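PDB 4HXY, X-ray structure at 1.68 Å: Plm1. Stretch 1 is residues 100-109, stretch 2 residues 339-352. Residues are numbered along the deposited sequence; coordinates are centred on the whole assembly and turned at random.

Stretch 1 (100-109) DPAADVRAAG
Stretch 2, residues 339-352: NACLDALARRRREQ

A nearly linear hydrogen bond ties the loop of one stretch to the helix end of the other: Ala-103 N donates to Glu-351 OE1 at 3.0 Å (170°). Glu-351 reaches it with chi1 m (-72°), chi2 t (171°) and chi3 -14°. Water 1 supports the same carboxylate, donating to Glu-351 OE2 (2.4 Å) and to Pro-101 O (2.9 Å).

Residues 100-104 are non-helical, with phi/psi near -70/130 to 170 through Ala-103 and -111/110 at Asp-104. Asp-104 (chi1 t) caps the following helix, its OD1 accepting from Ala-107 N at 3.0 Å. That helix runs at 147° to helix 339-351, so the two are roughly antiparallel, with axes 7.4 Å apart at closest approach. Both have phi/psi near -63/-40, with i+4 to i bonds such as Arg-348 N to Ala-344 O (2.9 Å). The register pairs Ala-103 with Arg-348 and Gly-109 with Cys-341, each with a CA-CA distance of 5.1 Å.

Small residues line the close approach. Ala-108 CB meets Ala-344 CB at 3.4 Å, and Ala-340 CB lies 3.4 Å from Ala-108 O. Gly-109 CA is 3.6 Å from Cys-341 SG (chi1 m); an ideal CB on the glycine would come within 3.0 Å of that sulfur, a clash.

Val-105 (chi1 t, 166°) is the knob, seated among Cys-341, Ala-344, Leu-345 and Arg-348. Its contacts are apolar with Cys-341 CB (3.9 Å from CG1) and Leu-345 CB (3.9 Å from CG2; Leu-345 t, p). The Arg-348 guanidinium (t, t, p; chi4 177°) lays a face over Val-105 CG2, NH1 3.8 Å away, and NH1 still donates to water 3 (2.9 Å), which also accepts from Val-105 N (3.0 Å). Arg-347 (m, t, m; chi4 106°) brings NH1 to 3.6 Å from Ala-103 CB; its NH2 reaches the backbone through water 2, donating to it (2.7 Å) while the water donates to Asp-104 O (3.2 Å).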

# COMPACT_ATOMS: atom_id res chain seq x y z
N ASP A 100 -2.95 19.78 0.51
CA ASP A 100 -2.98 18.36 0.85
C ASP A 100 -3.08 18.20 2.36
O ASP A 100 -2.26 18.77 3.08
CB ASP A 100 -1.72 17.65 0.37
CG ASP A 100 -1.93 16.86 -0.91
OD1 ASP A 100 -3.03 16.27 -1.13
OD2 ASP A 100 -0.95 16.83 -1.68
N PRO A 101 -4.05 17.42 2.84
CA PRO A 101 -4.08 17.14 4.25
C PRO A 101 -2.97 16.18 4.68
O PRO A 101 -2.28 15.59 3.84
CB PRO A 101 -5.44 16.47 4.45
CG PRO A 101 -5.72 15.81 3.15
CD PRO A 101 -5.16 16.74 2.12
N ALA A 102 -2.82 16.03 5.99
CA ALA A 102 -1.88 15.07 6.55
C ALA A 102 -2.36 13.65 6.26
O ALA A 102 -3.56 13.39 6.21
CB ALA A 102 -1.74 15.29 8.04
N ALA A 103 -1.42 12.73 6.10
CA ALA A 103 -1.73 11.34 5.73
C ALA A 103 -2.56 10.62 6.79
O ALA A 103 -2.29 10.75 8.01
CB ALA A 103 -0.43 10.56 5.44
N ASP A 104 -3.59 9.89 6.34
CA ASP A 104 -4.39 9.01 7.19
C ASP A 104 -4.05 7.60 6.73
O ASP A 104 -4.40 7.22 5.61
CB ASP A 104 -5.89 9.31 7.02
CG ASP A 104 -6.80 8.41 7.84
OD1 ASP A 104 -6.46 7.26 8.18
OD2 ASP A 104 -7.93 8.87 8.13
N VAL A 105 -3.33 6.86 7.57
CA VAL A 105 -2.82 5.55 7.18
C VAL A 105 -3.98 4.59 6.88
O VAL A 105 -3.97 3.89 5.87
CB VAL A 105 -1.88 4.99 8.27
CG1 VAL A 105 -1.58 3.49 8.07
CG2 VAL A 105 -0.60 5.83 8.30
N ARG A 106 -4.98 4.57 7.75
CA ARG A 106 -6.08 3.63 7.56
C ARG A 106 -6.94 3.96 6.34
O ARG A 106 -7.40 3.06 5.64
CB ARG A 106 -6.89 3.51 8.84
CG ARG A 106 -6.03 2.87 9.93
CD ARG A 106 -6.82 2.51 11.15
NE ARG A 106 -5.95 2.15 12.28
CZ ARG A 106 -5.27 1.00 12.42
NH1 ARG A 106 -4.54 0.81 13.51
NH2 ARG A 106 -5.32 0.04 11.50
N ALA A 107 -7.13 5.24 6.05
CA ALA A 107 -7.89 5.64 4.89
C ALA A 107 -7.23 5.20 3.59
O ALA A 107 -7.91 4.85 2.61
CB ALA A 107 -8.10 7.15 4.86
N ALA A 108 -5.90 5.25 3.56
CA ALA A 108 -5.14 4.79 2.40
C ALA A 108 -5.42 3.32 2.06
O ALA A 108 -5.44 2.94 0.88
CB ALA A 108 -3.61 5.03 2.62
N GLY A 109 -5.66 2.50 3.07
CA GLY A 109 -6.02 1.10 2.87
C GLY A 109 -7.29 0.89 2.06
O GLY A 109 -7.43 -0.10 1.34
N ASN A 339 -0.35 -2.85 1.90
CA ASN A 339 0.75 -2.17 1.23
C ASN A 339 0.45 -0.70 1.00
O ASN A 339 1.32 0.15 1.17
CB ASN A 339 1.12 -2.92 -0.05
CG ASN A 339 1.90 -4.19 0.23
OD1 ASN A 339 2.99 -4.13 0.76
ND2 ASN A 339 1.34 -5.34 -0.14
N ALA A 340 -0.80 -0.37 0.67
CA ALA A 340 -1.20 1.02 0.51
C ALA A 340 -1.05 1.76 1.85
O ALA A 340 -0.69 2.93 1.89
CB ALA A 340 -2.66 1.12 0.00
N CYS A 341 -1.37 1.07 2.94
CA CYS A 341 -1.16 1.64 4.27
C CYS A 341 0.30 1.97 4.53
O CYS A 341 0.61 3.03 5.11
CB CYS A 341 -1.68 0.70 5.35
SG CYS A 341 -3.49 0.55 5.44
N LEU A 342 1.21 1.08 4.13
CA LEU A 342 2.65 1.33 4.33
C LEU A 342 3.08 2.60 3.63
O LEU A 342 3.80 3.42 4.18
CB LEU A 342 3.49 0.17 3.81
CG LEU A 342 3.45 -1.14 4.56
CD1 LEU A 342 4.43 -2.13 3.91
CD2 LEU A 342 3.75 -0.93 6.05
N ASP A 343 2.62 2.78 2.39
CA ASP A 343 3.05 3.95 1.63
C ASP A 343 2.58 5.20 2.35
O ASP A 343 3.31 6.19 2.42
CB ASP A 343 2.49 3.89 0.20
CG ASP A 343 2.92 2.63 -0.56
OD1 ASP A 343 3.89 1.96 -0.12
OD2 ASP A 343 2.31 2.30 -1.61
N ALA A 344 1.37 5.16 2.92
CA ALA A 344 0.84 6.32 3.64
C ALA A 344 1.59 6.58 4.93
O ALA A 344 1.80 7.73 5.27
CB ALA A 344 -0.65 6.18 3.93
N LEU A 345 1.98 5.52 5.63
CA LEU A 345 2.73 5.67 6.87
C LEU A 345 4.07 6.35 6.58
O LEU A 345 4.48 7.21 7.36
CB LEU A 345 2.95 4.33 7.54
CG LEU A 345 3.79 4.36 8.80
CD1 LEU A 345 3.18 5.26 9.86
CD2 LEU A 345 3.98 2.92 9.29
N ALA A 346 4.75 5.98 5.50
CA ALA A 346 6.01 6.65 5.19
C ALA A 346 5.77 8.15 4.99
O ALA A 346 6.56 8.96 5.48
CB ALA A 346 6.72 6.03 3.99
N ARG A 347 4.72 8.51 4.27
CA ARG A 347 4.39 9.93 4.07
C ARG A 347 4.11 10.62 5.41
O ARG A 347 4.57 11.74 5.65
CB ARG A 347 3.18 10.09 3.14
CG ARG A 347 3.46 9.72 1.72
CD ARG A 347 2.37 10.17 0.74
NE ARG A 347 1.15 9.37 0.86
CZ ARG A 347 0.01 9.78 1.41
NH1 ARG A 347 -0.13 11.02 1.90
NH2 ARG A 347 -1.01 8.93 1.44
N ARG A 348 3.37 9.94 6.26
CA ARG A 348 2.98 10.48 7.56
C ARG A 348 4.21 10.75 8.42
O ARG A 348 4.34 11.82 9.03
CB ARG A 348 2.01 9.54 8.28
CG ARG A 348 1.36 10.15 9.49
CD ARG A 348 0.49 9.15 10.22
NE ARG A 348 1.28 8.24 11.06
CZ ARG A 348 0.76 7.30 11.84
NH1 ARG A 348 -0.55 7.10 11.88
NH2 ARG A 348 1.56 6.56 12.59
N ARG A 349 5.14 9.80 8.41
CA ARG A 349 6.34 9.92 9.23
C ARG A 349 7.22 11.07 8.75
O ARG A 349 7.75 11.85 9.55
CB ARG A 349 7.09 8.56 9.24
CG ARG A 349 8.32 8.53 10.11
CD ARG A 349 8.82 7.08 10.32
NE ARG A 349 10.06 7.06 11.09
CZ ARG A 349 10.16 6.84 12.39
NH1 ARG A 349 9.09 6.56 13.11
NH2 ARG A 349 11.36 6.88 12.96
N ARG A 350 7.36 11.22 7.43
CA ARG A 350 8.10 12.36 6.87
C ARG A 350 7.46 13.71 7.21
O ARG A 350 8.20 14.68 7.46
CB ARG A 350 8.30 12.22 5.37
CG ARG A 350 9.23 11.09 5.00
CD ARG A 350 9.71 11.17 3.56
NE ARG A 350 8.62 11.16 2.59
CZ ARG A 350 8.09 10.07 2.04
NH1 ARG A 350 8.55 8.85 2.33
NH2 ARG A 350 7.09 10.18 1.17
N GLU A 351 6.14 13.75 7.28
CA GLU A 351 5.40 14.97 7.65
C GLU A 351 5.72 15.37 9.09
O GLU A 351 5.67 16.56 9.45
CB GLU A 351 3.88 14.77 7.47
CG GLU A 351 3.48 14.73 6.03
CD GLU A 351 2.02 14.32 5.76
OE1 GLU A 351 1.30 13.80 6.65
OE2 GLU A 351 1.60 14.51 4.60
N GLN A 352 6.08 14.37 9.88
CA GLN A 352 6.46 14.54 11.28
C GLN A 352 7.96 14.82 11.42
O GLN A 352 8.49 14.82 12.52
CB GLN A 352 6.01 13.31 12.09
CG GLN A 352 4.50 13.13 12.10
CD GLN A 352 4.02 11.80 12.70
OE1 GLN A 352 4.78 10.87 12.90
NE2 GLN A 352 2.70 11.72 12.95
O HOH W 1 -0.20 13.74 3.16
O HOH W 2 -2.89 8.86 3.36
O HOH W 3 -2.81 8.08 10.26